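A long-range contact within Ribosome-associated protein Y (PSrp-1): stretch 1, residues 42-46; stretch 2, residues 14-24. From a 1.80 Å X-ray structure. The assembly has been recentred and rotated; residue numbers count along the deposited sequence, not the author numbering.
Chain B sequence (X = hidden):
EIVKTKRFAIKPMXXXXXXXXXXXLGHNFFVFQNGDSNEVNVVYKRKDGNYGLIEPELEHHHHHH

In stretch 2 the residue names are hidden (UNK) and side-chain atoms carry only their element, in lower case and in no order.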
# COMPACT_ATOMS: atom_id res chain seq x y z
N VAL B 42 -1.97 -3.10 3.53
CA VAL B 42 -1.83 -3.31 2.10
C VAL B 42 -1.55 -4.78 1.82
O VAL B 42 -0.61 -5.35 2.38
CB VAL B 42 -0.67 -2.47 1.52
CG1 VAL B 42 -0.59 -2.65 0.01
CG2 VAL B 42 -0.86 -0.99 1.87
N VAL B 43 -2.38 -5.41 1.00
CA VAL B 43 -2.14 -6.80 0.65
C VAL B 43 -1.58 -6.78 -0.76
O VAL B 43 -1.83 -5.84 -1.53
CB VAL B 43 -3.43 -7.68 0.68
CG1 VAL B 43 -3.82 -7.97 2.12
CG2 VAL B 43 -4.57 -6.98 -0.04
N TYR B 44 -0.79 -7.79 -1.10
CA TYR B 44 -0.19 -7.86 -2.42
C TYR B 44 0.13 -9.30 -2.76
O TYR B 44 0.16 -10.16 -1.88
CB TYR B 44 1.08 -7.00 -2.46
CG TYR B 44 2.18 -7.49 -1.54
CD1 TYR B 44 3.19 -8.33 -2.01
CD2 TYR B 44 2.20 -7.13 -0.19
CE1 TYR B 44 4.18 -8.81 -1.16
CE2 TYR B 44 3.19 -7.61 0.67
CZ TYR B 44 4.18 -8.45 0.18
OH TYR B 44 5.16 -8.93 1.02
N LYS B 45 0.34 -9.57 -4.04
CA LYS B 45 0.66 -10.91 -4.49
C LYS B 45 2.17 -11.00 -4.68
O LYS B 45 2.76 -10.16 -5.35
CB LYS B 45 -0.06 -11.21 -5.81
CG LYS B 45 -0.02 -12.67 -6.21
CD LYS B 45 -1.06 -12.99 -7.27
CE LYS B 45 -1.20 -14.48 -7.45
NZ LYS B 45 -2.30 -14.82 -8.40
N ARG B 46 2.78 -12.01 -4.08
CA ARG B 46 4.22 -12.19 -4.19
C ARG B 46 4.58 -13.42 -5.03
O ARG B 46 3.93 -14.45 -4.94
CB ARG B 46 4.85 -12.31 -2.79
CG ARG B 46 3.94 -12.95 -1.75
CD ARG B 46 4.58 -12.97 -0.36
NE ARG B 46 5.43 -14.15 -0.16
CZ ARG B 46 6.14 -14.38 0.94
NH1 ARG B 46 6.12 -13.52 1.95
NH2 ARG B 46 6.87 -15.48 1.04
N UNK B 14 -11.84 -7.37 6.24
CA UNK B 14 -10.87 -8.33 6.76
C UNK B 14 -9.77 -8.54 5.74
O UNK B 14 -9.97 -8.29 4.54
c UNK B 14 -11.55 -9.67 7.03
o UNK B 14 -11.89 -10.31 5.81
N UNK B 15 -8.62 -9.01 6.19
CA UNK B 15 -7.51 -9.24 5.27
C UNK B 15 -7.90 -10.27 4.19
O UNK B 15 -7.48 -10.14 3.04
o UNK B 15 -4.70 -10.32 8.44
c UNK B 15 -6.49 -10.87 6.97
o UNK B 15 -4.81 -12.39 7.71
c UNK B 15 -5.25 -11.22 7.76
c UNK B 15 -6.26 -9.70 6.03
N UNK B 16 -8.69 -11.27 4.57
CA UNK B 16 -9.13 -12.29 3.61
C UNK B 16 -10.02 -11.67 2.54
O UNK B 16 -9.90 -11.98 1.35
c UNK B 16 -9.92 -13.41 4.30
c UNK B 16 -8.72 -13.76 6.51
o UNK B 16 -7.79 -14.30 7.14
o UNK B 16 -9.35 -12.77 6.94
c UNK B 16 -9.12 -14.36 5.17
N UNK B 17 -10.93 -10.80 2.96
CA UNK B 17 -11.81 -10.16 2.00
C UNK B 17 -10.98 -9.25 1.09
O UNK B 17 -11.29 -9.11 -0.09
o UNK B 17 -15.40 -6.90 1.67
o UNK B 17 -15.25 -8.04 3.54
c UNK B 17 -13.92 -8.78 1.71
c UNK B 17 -14.92 -7.84 2.36
c UNK B 17 -12.88 -9.32 2.70
N UNK B 18 -9.93 -8.64 1.64
CA UNK B 18 -9.08 -7.77 0.85
C UNK B 18 -8.36 -8.55 -0.25
O UNK B 18 -8.23 -8.08 -1.38
c UNK B 18 -8.06 -7.04 1.74
N UNK B 19 -7.87 -9.74 0.09
CA UNK B 19 -7.18 -10.56 -0.91
C UNK B 19 -8.14 -10.96 -2.01
O UNK B 19 -7.80 -10.94 -3.20
c UNK B 19 -6.06 -12.76 -1.38
c UNK B 19 -5.45 -11.47 0.65
c UNK B 19 -6.58 -11.84 -0.28
N UNK B 20 -9.36 -11.32 -1.63
CA UNK B 20 -10.39 -11.70 -2.60
C UNK B 20 -10.71 -10.53 -3.52
O UNK B 20 -10.76 -10.67 -4.74
c UNK B 20 -13.93 -13.11 -1.65
c UNK B 20 -12.55 -13.63 -3.68
c UNK B 20 -12.89 -12.58 -2.64
c UNK B 20 -11.64 -12.16 -1.85
N UNK B 21 -10.92 -9.36 -2.92
CA UNK B 21 -11.22 -8.14 -3.67
C UNK B 21 -10.10 -7.79 -4.63
O UNK B 21 -10.34 -7.41 -5.78
c UNK B 21 -13.90 -6.78 -3.06
o UNK B 21 -14.87 -7.56 -3.00
o UNK B 21 -13.82 -5.87 -3.90
c UNK B 21 -11.43 -6.96 -2.72
c UNK B 21 -12.79 -6.93 -2.05
N UNK B 22 -8.86 -7.91 -4.16
CA UNK B 22 -7.73 -7.60 -5.01
C UNK B 22 -7.76 -8.47 -6.25
O UNK B 22 -7.54 -7.99 -7.36
c UNK B 22 -5.18 -7.58 -5.14
c UNK B 22 -6.41 -7.80 -4.26
se UNK B 22 -3.57 -7.85 -4.10
c UNK B 22 -3.89 -9.65 -3.51
N UNK B 23 -8.05 -9.75 -6.07
CA UNK B 23 -8.11 -10.67 -7.21
C UNK B 23 -9.30 -10.43 -8.13
O UNK B 23 -9.16 -10.45 -9.35
o UNK B 23 -5.71 -12.98 -8.10
c UNK B 23 -6.82 -12.52 -6.04
o UNK B 23 -4.64 -11.75 -6.63
c UNK B 23 -8.12 -12.11 -6.71
c UNK B 23 -5.64 -12.41 -6.99
N UNK B 24 -10.48 -10.21 -7.55
CA UNK B 24 -11.69 -9.97 -8.33
C UNK B 24 -11.56 -8.71 -9.17
O UNK B 24 -12.07 -8.64 -10.29
c UNK B 24 -13.91 -12.10 -7.64
c UNK B 24 -14.41 -10.72 -5.62
c UNK B 24 -13.36 -11.09 -6.66
c UNK B 24 -12.91 -9.83 -7.41

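Position 14 carries one carbon and one oxygen, and the oxygen accepts a bond from the backbone N of position 17. It does not reach stretch 1. This is Ser14, the N-cap of the helix.

Position 15 has three carbons in a row, the third bearing two oxygens. CB points sideways and the end of the side chain leads away; the backbone O of position 15 lies 4.4 Å from Val43 CG1. A five-atom acid is Glu15.

Position 16 has the same make-up, three carbons and two oxygens on the last. It points away and touches nothing on stretch 1. It is Glu16.

Position 17 repeats the pattern, extended and out of reach of the strand. It is Glu17. The distance from Glu17 N to Ser14 OG is 3.0 Å, which closes the capping bond.

Position 18 has a single carbon. It points toward the strand, and the CB of position 18 is 3.9 Å from Val43 CG2. One carbon alone means Ala18.

Position 19 has three carbons, one carrying the other two. The fork is at the first carbon, and one branch packs on Val43. This is Val19, with CG2 4.1 Å from Val43 CG1.

Position 20 has four carbons, forked at the second. It is exposed and far from the strand. It is Leu20; the fork at the second carbon excludes isoleucine.

Position 21 again has three carbons and two terminal oxygens, out of reach. It is Glu21.

Position 22 has two carbons, a selenium and a last carbon, unbranched. The selenium lies against the strand backbone. Only selenomethionine fits, here named Met22. Met22 SE is 3.7 Å from Val43 O and 3.8 Å from Tyr44 CA.

Position 23 has three carbons and two oxygens on the third. Its CB points sideways, but the end comes nearer the strand and meets Lys45. It is Glu23, with OE2 3.8 Å from Lys45 CD.

Position 24 has four carbons forked at the second, and lies far from stretch 1. It is Leu24.

The contact is a helix laid on a strand, with axes 8.6 Å apart at closest approach and directions 51° apart. Val43 is the centre: it points toward the helix and meets Ala18, Val19 and Met22. Val43 and Lys45 both point toward the helix, while Tyr44 between them points away. Met22 SE lies close to the backbone of Tyr44. At the exposed margin, Lys45 NZ and Glu23 OE1 form a long salt bridge of 3.9 Å. No hydrogen bond crosses. Most of the covered area belongs to Val43 and Met22.

Stretch 2, residues 14-24: SEEEAVLEMEL
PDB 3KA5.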